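Local atomic coordinates of protection of telomeres protein 1 (Schizosaccharomyces pombe, PDB entry 5USB), a protein that binds single-stranded telomeric DNA, protecting the 3' overhang of the chromosome end and regulating telomerase and telomere length. Residues 20-25 with 34-39; 30-35 with 64-69. The protein carries 1 engineered substitution. One frame throughout, in Å; residues are numbered along the deposited sequence. Where two conformers were deposited one is given.

Contact 1: residues 20-25 with 34-39; sequences QVIKTW and YVTDYT. With nucleotides of chain B.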
loop_
_atom_site.group_PDB
_atom_site.type_symbol
_atom_site.label_atom_id
_atom_site.label_comp_id
_atom_site.label_asym_id
_atom_site.label_seq_id
_atom_site.Cartn_x
_atom_site.Cartn_y
_atom_site.Cartn_z
ATOM N N GLN A 20 -1.032 -4.064 5.509
ATOM C CA GLN A 20 -2.357 -4.642 5.409
ATOM C C GLN A 20 -3.185 -3.864 4.390
ATOM O O GLN A 20 -3.133 -2.631 4.338
ATOM C CB GLN A 20 -3.067 -4.639 6.761
ATOM C CG GLN A 20 -4.336 -5.465 6.697
ATOM C CD GLN A 20 -4.988 -5.705 8.031
ATOM O OE1 GLN A 20 -4.892 -4.892 8.940
ATOM N NE2 GLN A 20 -5.740 -6.810 8.120
ATOM N N VAL A 21 -3.913 -4.603 3.558
ATOM C CA VAL A 21 -4.736 -4.013 2.512
ATOM C C VAL A 21 -6.049 -3.555 3.127
ATOM O O VAL A 21 -6.815 -4.361 3.680
ATOM C CB VAL A 21 -4.983 -4.999 1.366
ATOM C CG1 VAL A 21 -5.894 -4.366 0.329
ATOM C CG2 VAL A 21 -3.699 -5.413 0.755
ATOM N N ILE A 22 -6.344 -2.273 2.961
ATOM C CA ILE A 22 -7.582 -1.692 3.464
ATOM C C ILE A 22 -8.653 -1.652 2.397
ATOM O O ILE A 22 -9.817 -1.943 2.679
ATOM C CB ILE A 22 -7.316 -0.278 4.029
ATOM C CG1 ILE A 22 -6.302 -0.279 5.165
ATOM C CG2 ILE A 22 -8.641 0.321 4.474
ATOM C CD1 ILE A 22 -6.702 -1.171 6.330
ATOM N N LYS A 23 -8.266 -1.308 1.177
ATOM C CA LYS A 23 -9.198 -1.097 0.088
ATOM C C LYS A 23 -8.564 -1.540 -1.219
ATOM O O LYS A 23 -7.370 -1.323 -1.441
ATOM C CB LYS A 23 -9.582 0.390 0.001
ATOM C CG LYS A 23 -10.549 0.729 -1.116
ATOM C CD LYS A 23 -10.864 2.193 -1.061
ATOM C CE LYS A 23 -11.636 2.637 -2.295
ATOM N NZ LYS A 23 -13.003 2.150 -2.280
ATOM N N THR A 24 -9.375 -2.141 -2.082
ATOM C CA THR A 24 -8.985 -2.435 -3.447
ATOM C C THR A 24 -9.980 -1.809 -4.403
ATOM O O THR A 24 -11.156 -1.658 -4.072
ATOM C CB THR A 24 -8.913 -3.949 -3.723
ATOM O OG1 THR A 24 -10.185 -4.559 -3.572
ATOM C CG2 THR A 24 -7.959 -4.629 -2.771
ATOM N N TRP A 25 -9.507 -1.492 -5.609
ATOM C CA TRP A 25 -10.370 -0.997 -6.674
ATOM C C TRP A 25 -9.798 -1.413 -8.014
ATOM O O TRP A 25 -8.685 -1.017 -8.367
ATOM C CB TRP A 25 -10.525 0.516 -6.636
ATOM C CG TRP A 25 -11.517 0.970 -7.648
ATOM C CD1 TRP A 25 -11.249 1.541 -8.847
ATOM C CD2 TRP A 25 -12.943 0.874 -7.553
ATOM N NE1 TRP A 25 -12.431 1.792 -9.530
ATOM C CE2 TRP A 25 -13.476 1.400 -8.743
ATOM C CE3 TRP A 25 -13.823 0.389 -6.583
ATOM C CZ2 TRP A 25 -14.853 1.456 -8.982
ATOM C CZ3 TRP A 25 -15.180 0.472 -6.817
ATOM C CH2 TRP A 25 -15.676 0.991 -8.022
ATOM N N TYR A 34 -5.035 0.275 -1.415
ATOM C CA TYR A 34 -4.756 1.226 -0.350
ATOM C C TYR A 34 -4.287 0.399 0.826
ATOM O O TYR A 34 -5.009 -0.520 1.243
ATOM C CB TYR A 34 -6.004 2.027 0.043
ATOM C CG TYR A 34 -6.560 2.857 -1.100
ATOM C CD1 TYR A 34 -7.290 2.295 -2.117
ATOM C CD2 TYR A 34 -6.292 4.217 -1.161
ATOM C CE1 TYR A 34 -7.762 3.055 -3.153
ATOM C CE2 TYR A 34 -6.751 4.989 -2.223
ATOM C CZ TYR A 34 -7.469 4.386 -3.210
ATOM O OH TYR A 34 -7.938 5.154 -4.259
ATOM N N VAL A 35 -3.063 0.652 1.290
ATOM C CA VAL A 35 -2.452 -0.183 2.314
ATOM C C VAL A 35 -1.927 0.656 3.468
ATOM O O VAL A 35 -1.707 1.857 3.342
ATOM C CB VAL A 35 -1.338 -1.054 1.731
ATOM C CG1 VAL A 35 -1.851 -1.771 0.514
ATOM C CG2 VAL A 35 -0.118 -0.241 1.401
ATOM N N THR A 36 -1.781 0.003 4.621
ATOM C CA THR A 36 -1.334 0.648 5.845
ATOM C C THR A 36 -0.489 -0.311 6.664
ATOM O O THR A 36 -0.693 -1.529 6.609
ATOM C CB THR A 36 -2.536 1.096 6.703
ATOM O OG1 THR A 36 -2.090 1.858 7.832
ATOM C CG2 THR A 36 -3.289 -0.066 7.250
ATOM N N ASP A 37 0.441 0.264 7.464
ATOM C CA ASP A 37 1.032 -0.519 8.546
ATOM C C ASP A 37 0.758 0.140 9.891
ATOM O O ASP A 37 1.414 -0.187 10.896
ATOM C CB ASP A 37 2.527 -0.773 8.318
ATOM C CG ASP A 37 3.363 0.463 8.356
ATOM O OD1 ASP A 37 2.830 1.554 8.649
ATOM O OD2 ASP A 37 4.611 0.333 8.158
ATOM N N TYR A 38 -0.217 1.047 9.911
ATOM C CA TYR A 38 -0.641 1.794 11.099
ATOM C C TYR A 38 0.474 2.677 11.637
ATOM O O TYR A 38 0.586 2.895 12.846
ATOM C CB TYR A 38 -1.207 0.825 12.148
ATOM C CG TYR A 38 -2.525 0.280 11.681
ATOM C CD1 TYR A 38 -3.667 1.051 11.823
ATOM C CD2 TYR A 38 -2.622 -0.957 11.047
ATOM C CE1 TYR A 38 -4.878 0.618 11.386
ATOM C CE2 TYR A 38 -3.867 -1.409 10.583
ATOM C CZ TYR A 38 -4.974 -0.581 10.766
ATOM O OH TYR A 38 -6.233 -0.955 10.355
ATOM N N THR A 39 1.316 3.196 10.741
ATOM C CA THR A 39 2.274 4.251 11.051
ATOM C C THR A 39 1.965 5.439 10.146
ATOM O O THR A 39 1.548 5.280 9.003
ATOM C CB THR A 39 3.769 3.816 10.921
ATOM O OG1 THR A 39 4.123 3.646 9.542
ATOM C CG2 THR A 39 4.050 2.508 11.702
ATOM P P DG B 7 -19.703 6.766 -2.317
ATOM O OP1 DG B 7 -20.770 7.754 -2.582
ATOM O OP2 DG B 7 -19.799 5.883 -1.185
ATOM O "O5'" DG B 7 -19.507 5.819 -3.582
ATOM C "C5'" DG B 7 -19.762 6.308 -4.884
ATOM C "C4'" DG B 7 -19.319 5.296 -5.909
ATOM O "O4'" DG B 7 -17.880 5.319 -5.985
ATOM C "C3'" DG B 7 -19.712 3.847 -5.612
ATOM O "O3'" DG B 7 -20.282 3.284 -6.778
ATOM C "C2'" DG B 7 -18.384 3.132 -5.475
ATOM C "C1'" DG B 7 -17.445 4.015 -6.244
ATOM N N9 DG B 7 -16.074 3.889 -5.786
ATOM C C8 DG B 7 -15.650 3.374 -4.589
ATOM N N7 DG B 7 -14.352 3.329 -4.482
ATOM C C5 DG B 7 -13.892 3.835 -5.686
ATOM C C6 DG B 7 -12.571 4.011 -6.160
ATOM O O6 DG B 7 -11.515 3.779 -5.579
ATOM N N1 DG B 7 -12.554 4.554 -7.441
ATOM C C2 DG B 7 -13.668 4.868 -8.173
ATOM N N2 DG B 7 -13.449 5.373 -9.389
ATOM N N3 DG B 7 -14.906 4.697 -7.746
ATOM C C4 DG B 7 -14.944 4.179 -6.505
ATOM P P DT B 9 -19.798 -4.286 -6.082
ATOM O OP1 DT B 9 -21.245 -4.275 -5.890
ATOM O OP2 DT B 9 -19.020 -5.450 -5.754
ATOM O "O5'" DT B 9 -19.512 -3.997 -7.610
ATOM C "C5'" DT B 9 -20.473 -3.428 -8.480
ATOM C "C4'" DT B 9 -19.797 -3.034 -9.770
ATOM O "O4'" DT B 9 -18.817 -2.006 -9.521
ATOM C "C3'" DT B 9 -19.009 -4.155 -10.425
ATOM O "O3'" DT B 9 -19.829 -4.941 -11.279
ATOM C "C2'" DT B 9 -17.982 -3.402 -11.237
ATOM C "C1'" DT B 9 -17.715 -2.169 -10.395
ATOM N N1 DT B 9 -16.498 -2.310 -9.585
ATOM C C2 DT B 9 -15.314 -1.959 -10.174
ATOM O O2 DT B 9 -15.242 -1.531 -11.306
ATOM N N3 DT B 9 -14.211 -2.121 -9.381
ATOM C C4 DT B 9 -14.176 -2.622 -8.099
ATOM O O4 DT B 9 -13.115 -2.707 -7.509
ATOM C C5 DT B 9 -15.455 -2.978 -7.543
ATOM C C7 DT B 9 -15.516 -3.496 -6.142
ATOM C C6 DT B 9 -16.539 -2.813 -8.307
ATOM P P DG B 8 -21.365 2.175 -6.681
ATOM O OP1 DG B 8 -21.794 1.859 -8.030
ATOM O OP2 DG B 8 -22.340 2.563 -5.709
ATOM O "O5'" DG B 8 -20.641 0.932 -6.007
ATOM C "C5'" DG B 8 -19.946 0.018 -6.837
ATOM C "C4'" DG B 8 -19.099 -0.926 -6.017
ATOM O "O4'" DG B 8 -18.159 -0.208 -5.202
ATOM C "C3'" DG B 8 -19.853 -1.860 -5.074
ATOM O "O3'" DG B 8 -19.171 -3.084 -5.266
ATOM C "C2'" DG B 8 -19.530 -1.305 -3.694
ATOM C "C1'" DG B 8 -18.121 -0.781 -3.911
ATOM N N9 DG B 8 -17.571 0.225 -3.006
ATOM C C8 DG B 8 -16.246 0.321 -2.668
ATOM N N7 DG B 8 -15.978 1.359 -1.930
ATOM C C5 DG B 8 -17.197 2.003 -1.784
ATOM C C6 DG B 8 -17.527 3.188 -1.077
ATOM O O6 DG B 8 -16.788 3.921 -0.428
ATOM N N1 DG B 8 -18.881 3.487 -1.181
ATOM C C2 DG B 8 -19.798 2.741 -1.878
ATOM N N2 DG B 8 -21.059 3.195 -1.861
ATOM N N3 DG B 8 -19.500 1.634 -2.544
ATOM C C4 DG B 8 -18.190 1.327 -2.458
HETATM O O HOH W 1 -6.837 -3.389 9.241
#
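Strands 14-26 and 31-36 pair as an antiparallel beta hairpin, buried near the middle of the domain, through residues 20-25 and 34-36, while 37-39 turn away from the pairing. At one end Gln20 and Thr36 form a hydrogen-bonded pair, with Gln20 N 2.8 Å from Thr36 O. Further along, Ile22 and Lys23 both face Tyr34, a classic beta bulge: Ile22 N donates to Tyr34 O at 2.8 Å, nearly along that C=O axis, and Lys23 N adds a weak second bond. A bulge of this kind probably helps the strand bend round the barrel of the OB fold, the architecture of this ssDNA-binding domain. From the bulge, the methylenes of Lys23 run alongside the Tyr34 ring, CB 3.7 Å from CD1, in an extended chain that bends only at chi4 (72°). A long flexible cation suits this place, because NZ donates to N7 of DG7 of chain B at 2.8 Å and lies 3.1 Å from N7 of DG8 of chain B. Trp25 offers a broad indole, sandwiched between the bases of DG7 and DT9 of chain B. Back at the Gln20 end, Ile22 CG1 lies 3.7 Å from Thr36 CG2, which also sits over one face of Tyr38. A water joins Gln20 OE1 to Tyr38 OH, while Gln20 NE2 binds Gly84 O. Thr36 OG1, bonded also to Phe63 O, accepts from Tyr38 N at 2.9 Å, an ST turn.

Contact 2: residues 30-35 with 64-69; sequences NFTLYV and SIRCIL. With nucleotides of chain B.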
loop_
_atom_site.group_PDB
_atom_site.type_symbol
_atom_site.label_atom_id
_atom_site.label_comp_id
_atom_site.label_asym_id
_atom_site.label_seq_id
_atom_site.Cartn_x
_atom_site.Cartn_y
_atom_site.Cartn_z
ATOM N N ASN A 30 -6.187 -0.270 -14.674
ATOM C CA ASN A 30 -5.204 -0.651 -13.680
ATOM C C ASN A 30 -5.919 -1.216 -12.452
ATOM O O ASN A 30 -7.138 -1.329 -12.410
ATOM C CB ASN A 30 -4.317 0.527 -13.296
ATOM C CG ASN A 30 -5.109 1.717 -12.861
ATOM O OD1 ASN A 30 -6.128 1.590 -12.191
ATOM N ND2 ASN A 30 -4.670 2.885 -13.272
ATOM N N PHE A 31 -5.126 -1.632 -11.469
ATOM C CA PHE A 31 -5.642 -2.105 -10.190
ATOM C C PHE A 31 -5.046 -1.257 -9.066
ATOM O O PHE A 31 -3.830 -0.992 -9.054
ATOM C CB PHE A 31 -5.255 -3.580 -9.981
ATOM C CG PHE A 31 -5.785 -4.192 -8.737
ATOM C CD1 PHE A 31 -7.150 -4.283 -8.503
ATOM C CD2 PHE A 31 -4.922 -4.757 -7.820
ATOM C CE1 PHE A 31 -7.624 -4.907 -7.325
ATOM C CE2 PHE A 31 -5.387 -5.352 -6.680
ATOM C CZ PHE A 31 -6.715 -5.417 -6.425
ATOM N N THR A 32 -5.882 -0.844 -8.113
ATOM C CA THR A 32 -5.416 0.056 -7.066
ATOM C C THR A 32 -5.575 -0.612 -5.717
ATOM O O THR A 32 -6.589 -1.252 -5.454
ATOM C CB THR A 32 -6.197 1.343 -7.097
ATOM O OG1 THR A 32 -6.006 1.970 -8.366
ATOM C CG2 THR A 32 -5.765 2.318 -5.965
ATOM N N LEU A 33 -4.578 -0.450 -4.856
ATOM C CA LEU A 33 -4.601 -0.909 -3.482
ATOM C C LEU A 33 -4.389 0.285 -2.569
ATOM O O LEU A 33 -3.667 1.206 -2.912
ATOM C CB LEU A 33 -3.448 -1.923 -3.177
ATOM C CG LEU A 33 -3.327 -3.203 -3.963
ATOM C CD1 LEU A 33 -1.958 -3.845 -3.654
ATOM C CD2 LEU A 33 -4.509 -4.139 -3.648
ATOM N N TYR A 34 -5.035 0.275 -1.415
ATOM C CA TYR A 34 -4.756 1.226 -0.350
ATOM C C TYR A 34 -4.287 0.399 0.826
ATOM O O TYR A 34 -5.009 -0.520 1.243
ATOM C CB TYR A 34 -6.004 2.027 0.043
ATOM C CG TYR A 34 -6.560 2.857 -1.100
ATOM C CD1 TYR A 34 -7.290 2.295 -2.117
ATOM C CD2 TYR A 34 -6.292 4.217 -1.161
ATOM C CE1 TYR A 34 -7.762 3.055 -3.153
ATOM C CE2 TYR A 34 -6.751 4.989 -2.223
ATOM C CZ TYR A 34 -7.469 4.386 -3.210
ATOM O OH TYR A 34 -7.938 5.154 -4.259
ATOM N N VAL A 35 -3.063 0.652 1.290
ATOM C CA VAL A 35 -2.452 -0.183 2.314
ATOM C C VAL A 35 -1.927 0.656 3.468
ATOM O O VAL A 35 -1.707 1.857 3.342
ATOM C CB VAL A 35 -1.338 -1.054 1.731
ATOM C CG1 VAL A 35 -1.851 -1.771 0.514
ATOM C CG2 VAL A 35 -0.118 -0.241 1.401
ATOM N N SER A 64 -2.470 5.729 5.371
ATOM C CA SER A 64 -2.529 4.750 4.285
ATOM C C SER A 64 -1.950 5.349 3.010
ATOM O O SER A 64 -1.994 6.563 2.789
ATOM C CB SER A 64 -3.977 4.300 4.031
ATOM O OG SER A 64 -4.516 3.811 5.228
ATOM N N ILE A 65 -1.423 4.482 2.144
ATOM C CA ILE A 65 -0.840 4.893 0.866
ATOM C C ILE A 65 -1.549 4.158 -0.272
ATOM O O ILE A 65 -1.872 2.976 -0.151
ATOM C CB ILE A 65 0.683 4.652 0.813
ATOM C CG1 ILE A 65 1.249 5.314 -0.449
ATOM C CG2 ILE A 65 1.053 3.158 0.876
ATOM C CD1 ILE A 65 2.753 5.393 -0.476
ATOM N N ARG A 66 -1.820 4.881 -1.346
ATOM C CA ARG A 66 -2.389 4.316 -2.565
ATOM C C ARG A 66 -1.286 3.691 -3.399
ATOM O O ARG A 66 -0.240 4.302 -3.580
ATOM C CB ARG A 66 -3.079 5.410 -3.379
ATOM C CG ARG A 66 -3.464 5.016 -4.794
ATOM C CD ARG A 66 -3.863 6.274 -5.582
ATOM N NE ARG A 66 -5.113 6.841 -5.121
ATOM C CZ ARG A 66 -5.469 8.110 -5.283
ATOM N NH1 ARG A 66 -4.666 8.969 -5.900
ATOM N NH2 ARG A 66 -6.638 8.514 -4.825
ATOM N N CYS A 67 -1.524 2.483 -3.907
ATOM C CA CYS A 67 -0.575 1.804 -4.791
ATOM C C CYS A 67 -1.307 1.580 -6.098
ATOM O O CYS A 67 -2.389 0.996 -6.088
ATOM C CB CYS A 67 -0.091 0.472 -4.205
ATOM S SG CYS A 67 0.540 0.607 -2.509
ATOM N N ILE A 68 -0.711 2.019 -7.223
ATOM C CA ILE A 68 -1.273 1.785 -8.548
ATOM C C ILE A 68 -0.463 0.715 -9.263
ATOM O O ILE A 68 0.758 0.833 -9.389
ATOM C CB ILE A 68 -1.311 3.066 -9.396
ATOM C CG1 ILE A 68 -1.964 4.195 -8.609
ATOM C CG2 ILE A 68 -2.026 2.783 -10.741
ATOM C CD1 ILE A 68 -3.352 3.951 -8.310
ATOM N N LEU A 69 -1.165 -0.330 -9.736
ATOM C CA LEU A 69 -0.546 -1.485 -10.366
ATOM C C LEU A 69 -0.985 -1.550 -11.821
ATOM O O LEU A 69 -2.185 -1.532 -12.104
ATOM C CB LEU A 69 -0.956 -2.769 -9.645
ATOM C CG LEU A 69 -0.223 -3.140 -8.342
ATOM C CD1 LEU A 69 -0.401 -2.142 -7.230
ATOM C CD2 LEU A 69 -0.649 -4.534 -7.833
ATOM P P DA B 5 -11.375 12.678 -3.733
ATOM O OP1 DA B 5 -12.686 12.750 -4.338
ATOM O OP2 DA B 5 -10.754 13.822 -3.118
ATOM O "O5'" DA B 5 -11.432 11.539 -2.636
ATOM C "C5'" DA B 5 -12.034 10.296 -2.938
ATOM C "C4'" DA B 5 -11.617 9.296 -1.894
ATOM O "O4'" DA B 5 -10.219 8.999 -2.066
ATOM C "C3'" DA B 5 -11.759 9.795 -0.461
ATOM O "O3'" DA B 5 -12.132 8.726 0.409
ATOM C "C2'" DA B 5 -10.379 10.350 -0.161
ATOM C "C1'" DA B 5 -9.468 9.434 -0.954
ATOM N N9 DA B 5 -8.263 10.062 -1.475
ATOM C C8 DA B 5 -8.175 11.249 -2.150
ATOM N N7 DA B 5 -6.965 11.539 -2.550
ATOM C C5 DA B 5 -6.215 10.442 -2.161
ATOM C C6 DA B 5 -4.859 10.131 -2.302
ATOM N N6 DA B 5 -3.980 10.923 -2.910
ATOM N N1 DA B 5 -4.427 8.964 -1.780
ATOM C C2 DA B 5 -5.307 8.177 -1.163
ATOM N N3 DA B 5 -6.606 8.355 -0.976
ATOM C C4 DA B 5 -7.004 9.520 -1.506
ATOM P P DG B 2 -2.363 9.291 -19.056
ATOM O OP1 DG B 2 -3.131 9.319 -20.315
ATOM O OP2 DG B 2 -1.469 10.398 -18.696
ATOM O "O5'" DG B 2 -3.405 9.086 -17.875
ATOM C "C5'" DG B 2 -4.402 8.073 -17.958
ATOM C "C4'" DG B 2 -5.012 7.876 -16.592
ATOM O "O4'" DG B 2 -4.213 7.003 -15.773
ATOM C "C3'" DG B 2 -5.123 9.148 -15.771
ATOM O "O3'" DG B 2 -6.293 9.801 -16.223
ATOM C "C2'" DG B 2 -5.249 8.591 -14.364
ATOM C "C1'" DG B 2 -4.350 7.371 -14.399
ATOM N N9 DG B 2 -3.012 7.586 -13.869
ATOM C C8 DG B 2 -1.882 7.759 -14.617
ATOM N N7 DG B 2 -0.809 7.926 -13.899
ATOM C C5 DG B 2 -1.266 7.899 -12.594
ATOM C C6 DG B 2 -0.559 8.044 -11.378
ATOM O O6 DG B 2 0.649 8.201 -11.211
ATOM N N1 DG B 2 -1.409 7.970 -10.280
ATOM C C2 DG B 2 -2.762 7.752 -10.350
ATOM N N2 DG B 2 -3.407 7.688 -9.187
ATOM N N3 DG B 2 -3.434 7.620 -11.482
ATOM C C4 DG B 2 -2.627 7.699 -12.557
ATOM P P DT B 4 -10.537 13.213 -10.495
ATOM O OP1 DT B 4 -11.989 13.135 -10.532
ATOM O OP2 DT B 4 -9.879 14.445 -10.883
ATOM O "O5'" DT B 4 -10.159 12.875 -8.988
ATOM C "C5'" DT B 4 -10.386 11.577 -8.468
ATOM C "C4'" DT B 4 -9.856 11.461 -7.060
ATOM O "O4'" DT B 4 -8.408 11.460 -7.092
ATOM C "C3'" DT B 4 -10.254 12.593 -6.112
ATOM O "O3'" DT B 4 -10.373 12.067 -4.790
ATOM C "C2'" DT B 4 -9.038 13.496 -6.154
ATOM C "C1'" DT B 4 -7.922 12.467 -6.232
ATOM N N1 DT B 4 -6.649 12.956 -6.786
ATOM C C2 DT B 4 -5.484 12.630 -6.135
ATOM O O2 DT B 4 -5.447 11.902 -5.168
ATOM N N3 DT B 4 -4.351 13.113 -6.727
ATOM C C4 DT B 4 -4.268 13.907 -7.850
ATOM O O4 DT B 4 -3.176 14.276 -8.255
ATOM C C5 DT B 4 -5.526 14.223 -8.474
ATOM C C7 DT B 4 -5.529 15.075 -9.705
ATOM C C6 DT B 4 -6.641 13.755 -7.907
#
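In one of its two conformers, the guanidinium of Arg66 has the base of DA5 of chain B over one face, C6 3.3 Å above the plane and offset toward the rim. At its edge lie Tyr34 and DT4 of chain B, and Arg66 NH1 donates to O2 of that thymine at 3.1 Å. The Tyr34 ring, turned 83° from the guanidinium, has DA5 at its own edge. Both side chains rise from neighbouring antiparallel strands of the OB-fold barrel, 31-36 and 65-69, on its DNA-binding surface. Arginine suits the site because one flat cation can both lie against a base and donate; its chain bends at chi3 (-69°), and NE makes a weak bond to Tyr34 OH at 3.4 Å. An alanine in place of Tyr34 would remove this hydroxyl and the ring beside the arginine, and would probably leave the guanidinium less firmly positioned against the adenine. On the same face, Ile68 sets CG1 3.8 Å from N2 of DG2 of chain B. The strands pair regularly through two-way backbone bonds between Phe31 and Leu69, Leu33 and Cys67, and Val35 and Ile65. These six turn to the other face, where apolar chains suit the buried interior, and Phe31 and Leu69 also touch Cys77 of helix 72-77. Here beta-branched Val35 and Ile65 lie side by side, their CG2 methyls 3.6 Å apart.

Contacts 1 and 2 are consecutive steps across one curled sheet, their centres about 8 Å apart. Strand 31-36 is common to both, pairing with 14-26 along one edge and with 65-69 along the other, so Tyr34 and Val35 belong to each contact. Along the chain come 20-25, then the overlapping 30-35 and 34-39, then 64-69: a tight hairpin followed by a long, mostly irregular excursion. Trp25 O of contact 1 probably accepts a hydrogen bond from Thr32 N of contact 2, 2.8 Å away. The three adjacent strands thus line up side chains that meet DG2, DT4 and DA5 of chain B at contact 2 and DG7 to DT9 of chain B at contact 1.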